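Local coordinates for bifunctional protein FolD (Thermus thermophilus, PDB 6V6Y) that probably oxidises 5,10-methylenetetrahydrofolate with NADP(+) and then hydrolyses the methenyl product to 10-formyltetrahydrofolate, as a homodimeric enzyme of one-carbon metabolism, at residues A[26-31]-A[271-276]; A[33-38]-A[77-82]. All coordinates share one frame; numbering follows the deposited sequence.

The two contacts involve consecutive parts of one chain run, the loop before strand 31-37 and the strand itself. Segment 26-31 is the loop that leads out of helix 8-24 into the strand, and 33-38 covers most of that strand, the central member of a three-stranded parallel sheet, and the first residue after it. Interaction 2, with helix 72-84, is local to the catalytic domain. Interaction 1 spans nearly the whole chain, reaching helix 257-276, the last helix. Along the chain interaction 2 lies between the ends of interaction 1, and the centres are 19 Å apart, both away from the NADP(+) site. One contact thus builds the catalytic domain, and the other joins it to the chain's last helix.

Interaction 1. Residues A[26-31]-A[271-276]; sequences LSFTPS and EAALLR
A small apolar contact between parts far apart in the sequence joins the loop 26-31, which runs from helix 8-24 into strand 31-37, to the last turns of the C-terminal helix 257-276. Five residues meet here, and no hydrogen bond crosses between the segments. CG of Phe28 takes the crowded position between the backbone N and the carbonyl carbon (chi1 71°), and its ring presents an edge to Ala273 and Leu274. Leu274 CD2 lies in the ring plane, 3.4 Å from Phe28 CZ, while Ala273 CB comes to 3.5 Å from Phe28 CE2, so neighbouring corners of one ring edge rest on consecutive helix residues. Leu274 CD2 also meets Leu26, tip to tip, with 3.7 Å between Leu26 CD1 and that methyl. Pro30 completes the row more loosely, its CB 4.3 Å from Ala273 CB, at the point where the backbones come nearest. An alanine in place of Phe28 would remove the ring edge that touches both Ala273 and Leu274 and would probably loosen the seating of the loop on the helix. Phe28 also makes a cation-pi contact with Arg277, the terminal residue, and close by Arg276 forms a salt bridge with Asp89, whose carboxylate accepts a hydrogen bond from Ser31 N. The chemistry is therefore divided: methyls and a ring edge fit the loop to the helix without directional bonds, while polar links nearby connect the chain's end with the catalytic domain.

Interaction 2. Residues A[33-38]-A[77-82]; sequences RVIRLG and ERIAAL
Strand 33-37 and helix 77-82 run antiparallel, their directions 177° apart and their axes 11.3 Å from each other at closest approach, as expected where a helix covers one face of a parallel alpha/beta sheet. Arg33 lies opposite Leu82 and Ile35 opposite Ile79, and alternation along the strand turns Arg33 and Ile35 toward the helix and Val34 away from it, where it packs on helix 41-57. Ile35 carries the apolar centre. Its CD1, extended by chi2 of 172°, meets the tip of Leu82 at CD1, 3.9 Å away, and lies 4.1 Å from Ile79 CG1, the two isoleucine side chains crossing obliquely. Leu82 has a second role at its other branch: CD2 sits 3.5 Å above the centre of the Arg78 guanidinium plane and touches Arg33 NH1 at 3.6 Å. Both arginine chains bend at chi2, and this brings their ends together, Arg78 NH2 in the plane of the Arg33 guanidinium at its edge, 3.7 Å from Arg33 NH1, with the two planes 30° apart. Both of those nitrogens form salt bridges with OE1 of Glu64 in strand 60-66. One carboxylate oxygen shared by two guanidinium groups is likely to offset their mutual repulsion, so the like-charged pair, backed by a leucine methyl, can border the hydrophobic core between sheet and helix.

Interaction 1. Residues A[26-31]-A[271-276]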
loop_
_atom_site.group_PDB
_atom_site.type_symbol
_atom_site.label_atom_id
_atom_site.label_comp_id
_atom_site.label_asym_id
_atom_site.label_seq_id
_atom_site.Cartn_x
_atom_site.Cartn_y
_atom_site.Cartn_z
ATOM N N LEU A 26 -9.557 32.177 6.379
ATOM C CA LEU A 26 -10.585 31.513 5.597
ATOM C C LEU A 26 -11.922 32.206 5.812
ATOM O O LEU A 26 -12.236 32.662 6.920
ATOM C CB LEU A 26 -10.691 30.028 5.966
ATOM C CG LEU A 26 -9.601 29.144 5.363
ATOM C CD1 LEU A 26 -9.841 27.684 5.691
ATOM C CD2 LEU A 26 -9.513 29.354 3.861
ATOM N N SER A 27 -12.694 32.297 4.730
ATOM C CA SER A 27 -14.052 32.817 4.820
ATOM C C SER A 27 -14.923 31.908 5.676
ATOM O O SER A 27 -15.511 32.339 6.679
ATOM C CB SER A 27 -14.635 32.960 3.412
ATOM O OG SER A 27 -16.035 32.750 3.416
ATOM N N PHE A 28 -14.986 30.628 5.300
ATOM C CA PHE A 28 -15.911 29.642 5.831
ATOM C C PHE A 28 -15.352 28.931 7.065
ATOM O O PHE A 28 -14.260 29.227 7.566
ATOM C CB PHE A 28 -16.232 28.609 4.755
ATOM C CG PHE A 28 -15.074 27.687 4.436
ATOM C CD1 PHE A 28 -13.990 28.134 3.692
ATOM C CD2 PHE A 28 -15.071 26.369 4.886
ATOM C CE1 PHE A 28 -12.927 27.283 3.396
ATOM C CE2 PHE A 28 -14.017 25.517 4.595
ATOM C CZ PHE A 28 -12.945 25.975 3.850
ATOM N N THR A 29 -16.125 27.961 7.549
ATOM C CA THR A 29 -15.696 27.048 8.593
ATOM C C THR A 29 -15.953 25.611 8.143
ATOM O O THR A 29 -16.956 25.341 7.461
ATOM C CB THR A 29 -16.420 27.367 9.915
ATOM O OG1 THR A 29 -15.794 26.669 11.002
ATOM C CG2 THR A 29 -17.881 27.000 9.845
ATOM N N PRO A 30 -15.044 24.678 8.451
ATOM C CA PRO A 30 -15.243 23.292 8.009
ATOM C C PRO A 30 -16.378 22.637 8.775
ATOM O O PRO A 30 -16.676 22.986 9.925
ATOM C CB PRO A 30 -13.899 22.608 8.309
ATOM C CG PRO A 30 -12.940 23.709 8.651
ATOM C CD PRO A 30 -13.774 24.845 9.174
ATOM N N SER A 31 -17.011 21.669 8.118
ATOM C CA SER A 31 -18.196 21.010 8.646
ATOM C C SER A 31 -17.969 19.503 8.632
ATOM O O SER A 31 -17.722 18.919 7.571
ATOM C CB SER A 31 -19.431 21.393 7.821
ATOM O OG SER A 31 -20.566 20.629 8.192
ATOM N N GLU A 271 -8.531 19.854 5.460
ATOM C CA GLU A 271 -7.979 19.548 4.146
ATOM C C GLU A 271 -9.079 19.174 3.166
ATOM O O GLU A 271 -9.091 19.647 2.025
ATOM C CB GLU A 271 -6.955 18.418 4.257
ATOM C CG GLU A 271 -5.588 18.886 4.701
ATOM C CD GLU A 271 -4.850 19.583 3.586
ATOM O OE1 GLU A 271 -4.066 20.513 3.888
ATOM O OE2 GLU A 271 -5.069 19.197 2.407
ATOM N N ALA A 272 -10.008 18.313 3.596
ATOM C CA ALA A 272 -11.126 17.925 2.743
ATOM C C ALA A 272 -11.913 19.146 2.288
ATOM O O ALA A 272 -12.303 19.238 1.120
ATOM C CB ALA A 272 -12.040 16.944 3.483
ATOM N N ALA A 273 -12.143 20.096 3.201
ATOM C CA ALA A 273 -12.860 21.321 2.854
ATOM C C ALA A 273 -12.144 22.092 1.749
ATOM O O ALA A 273 -12.763 22.495 0.756
ATOM C CB ALA A 273 -13.028 22.199 4.097
ATOM N N LEU A 274 -10.831 22.304 1.904
ATOM C CA LEU A 274 -10.077 23.101 0.939
ATOM C C LEU A 274 -9.883 22.364 -0.383
ATOM O O LEU A 274 -9.723 23.004 -1.428
ATOM C CB LEU A 274 -8.728 23.502 1.542
ATOM C CG LEU A 274 -8.776 24.148 2.932
ATOM C CD1 LEU A 274 -7.409 24.640 3.397
ATOM C CD2 LEU A 274 -9.760 25.287 2.937
ATOM N N LEU A 275 -9.901 21.028 -0.368
ATOM C CA LEU A 275 -9.760 20.273 -1.611
ATOM C C LEU A 275 -10.979 20.449 -2.515
ATOM O O LEU A 275 -10.846 20.471 -3.745
ATOM C CB LEU A 275 -9.520 18.792 -1.306
ATOM C CG LEU A 275 -8.073 18.285 -1.384
ATOM C CD1 LEU A 275 -7.098 19.238 -0.679
ATOM C CD2 LEU A 275 -7.961 16.873 -0.815
ATOM N N ARG A 276 -12.176 20.570 -1.932
ATOM C CA ARG A 276 -13.365 20.922 -2.706
ATOM C C ARG A 276 -13.305 22.394 -3.111
ATOM O O ARG A 276 -13.092 22.721 -4.286
ATOM C CB ARG A 276 -14.639 20.642 -1.906
ATOM C CG ARG A 276 -15.133 19.200 -1.938
ATOM C CD ARG A 276 -16.096 18.955 -0.773
ATOM N NE ARG A 276 -17.382 19.613 -0.985
ATOM C CZ ARG A 276 -17.935 20.526 -0.183
ATOM N NH1 ARG A 276 -17.337 20.930 0.932
ATOM N NH2 ARG A 276 -19.111 21.043 -0.510
#

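Interaction 2. Residues A[33-38]-A[77-82]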
loop_
_atom_site.group_PDB
_atom_site.type_symbol
_atom_site.label_atom_id
_atom_site.label_comp_id
_atom_site.label_asym_id
_atom_site.label_seq_id
_atom_site.Cartn_x
_atom_site.Cartn_y
_atom_site.Cartn_z
ATOM N N ARG A 33 -19.418 15.633 9.653
ATOM C CA ARG A 33 -20.515 14.756 10.032
ATOM C C ARG A 33 -19.956 13.419 10.487
ATOM O O ARG A 33 -19.214 12.769 9.747
ATOM C CB ARG A 33 -21.477 14.516 8.873
ATOM C CG ARG A 33 -22.350 15.657 8.556
ATOM C CD ARG A 33 -23.194 16.096 9.734
ATOM N NE ARG A 33 -23.655 17.443 9.454
ATOM C CZ ARG A 33 -24.754 17.707 8.755
ATOM N NH1 ARG A 33 -25.505 16.699 8.313
ATOM N NH2 ARG A 33 -25.108 18.968 8.516
ATOM N N VAL A 34 -20.349 12.994 11.678
ATOM C CA VAL A 34 -19.940 11.717 12.228
ATOM C C VAL A 34 -21.184 10.863 12.395
ATOM O O VAL A 34 -22.139 11.273 13.069
ATOM C CB VAL A 34 -19.200 11.889 13.559
ATOM C CG1 VAL A 34 -18.795 10.528 14.100
ATOM C CG2 VAL A 34 -17.992 12.783 13.348
ATOM N N ILE A 35 -21.169 9.678 11.787
ATOM C CA ILE A 35 -22.279 8.734 11.815
ATOM C C ILE A 35 -21.930 7.602 12.768
ATOM O O ILE A 35 -20.840 7.022 12.675
ATOM C CB ILE A 35 -22.573 8.174 10.411
ATOM C CG1 ILE A 35 -23.046 9.281 9.466
ATOM C CG2 ILE A 35 -23.590 7.051 10.494
ATOM C CD1 ILE A 35 -23.163 8.821 8.009
ATOM N N ARG A 36 -22.858 7.270 13.665
ATOM C CA ARG A 36 -22.702 6.129 14.560
ATOM C C ARG A 36 -23.988 5.313 14.556
ATOM O O ARG A 36 -25.087 5.875 14.660
ATOM C CB ARG A 36 -22.357 6.568 15.991
ATOM C CG ARG A 36 -22.740 5.534 17.040
ATOM C CD ARG A 36 -22.111 5.794 18.409
ATOM N NE ARG A 36 -22.558 7.043 19.033
ATOM C CZ ARG A 36 -23.632 7.180 19.817
ATOM N NH1 ARG A 36 -24.426 6.153 20.087
ATOM N NH2 ARG A 36 -23.918 8.365 20.342
ATOM N N LEU A 37 -23.852 3.996 14.411
ATOM C CA LEU A 37 -24.962 3.065 14.559
ATOM C C LEU A 37 -24.837 2.376 15.913
ATOM O O LEU A 37 -23.746 1.939 16.287
ATOM C CB LEU A 37 -24.974 2.035 13.424
ATOM C CG LEU A 37 -25.783 2.447 12.184
ATOM C CD1 LEU A 37 -25.109 3.602 11.435
ATOM C CD2 LEU A 37 -26.042 1.278 11.237
ATOM N N GLY A 38 -25.942 2.311 16.664
ATOM C CA GLY A 38 -25.936 1.584 17.924
ATOM C C GLY A 38 -25.280 2.358 19.050
ATOM O O GLY A 38 -24.977 3.548 18.934
ATOM N N GLU A 77 -27.952 5.442 1.595
ATOM C CA GLU A 77 -28.741 6.606 1.193
ATOM C C GLU A 77 -28.295 7.856 1.953
ATOM O O GLU A 77 -28.086 8.924 1.356
ATOM C CB GLU A 77 -30.227 6.327 1.419
ATOM C CG GLU A 77 -31.172 7.190 0.591
ATOM C CD GLU A 77 -32.634 6.996 0.990
ATOM O OE1 GLU A 77 -33.360 8.014 1.080
ATOM O OE2 GLU A 77 -33.049 5.829 1.212
ATOM N N ARG A 78 -28.130 7.739 3.273
ATOM C CA ARG A 78 -27.724 8.901 4.056
ATOM C C ARG A 78 -26.378 9.434 3.590
ATOM O O ARG A 78 -26.216 10.646 3.389
ATOM C CB ARG A 78 -27.669 8.564 5.537
ATOM C CG ARG A 78 -27.319 9.773 6.397
ATOM C CD ARG A 78 -28.179 10.997 6.022
ATOM N NE ARG A 78 -27.956 12.148 6.907
ATOM C CZ ARG A 78 -28.436 13.367 6.661
ATOM N NH1 ARG A 78 -29.156 13.577 5.565
ATOM N NH2 ARG A 78 -28.200 14.374 7.498
ATOM N N ILE A 79 -25.401 8.535 3.402
ATOM C CA ILE A 79 -24.083 8.942 2.915
ATOM C C ILE A 79 -24.188 9.636 1.562
ATOM O O ILE A 79 -23.523 10.652 1.319
ATOM C CB ILE A 79 -23.136 7.725 2.855
ATOM C CG1 ILE A 79 -22.821 7.238 4.270
ATOM C CG2 ILE A 79 -21.859 8.075 2.091
ATOM C CD1 ILE A 79 -22.338 5.825 4.327
ATOM N N ALA A 80 -25.005 9.097 0.648
ATOM C CA ALA A 80 -25.178 9.751 -0.648
ATOM C C ALA A 80 -25.762 11.147 -0.474
ATOM O O ALA A 80 -25.316 12.105 -1.122
ATOM C CB ALA A 80 -26.070 8.909 -1.557
ATOM N N ALA A 81 -26.751 11.283 0.412
ATOM C CA ALA A 81 -27.292 12.603 0.729
ATOM C C ALA A 81 -26.199 13.537 1.236
ATOM O O ALA A 81 -26.124 14.698 0.815
ATOM C CB ALA A 81 -28.408 12.470 1.765
ATOM N N LEU A 82 -25.325 13.040 2.130
ATOM C CA LEU A 82 -24.246 13.877 2.653
ATOM C C LEU A 82 -23.170 14.150 1.605
ATOM O O LEU A 82 -22.557 15.228 1.619
ATOM C CB LEU A 82 -23.629 13.230 3.895
ATOM C CG LEU A 82 -24.526 13.009 5.108
ATOM C CD1 LEU A 82 -23.768 12.294 6.230
ATOM C CD2 LEU A 82 -25.100 14.340 5.601
#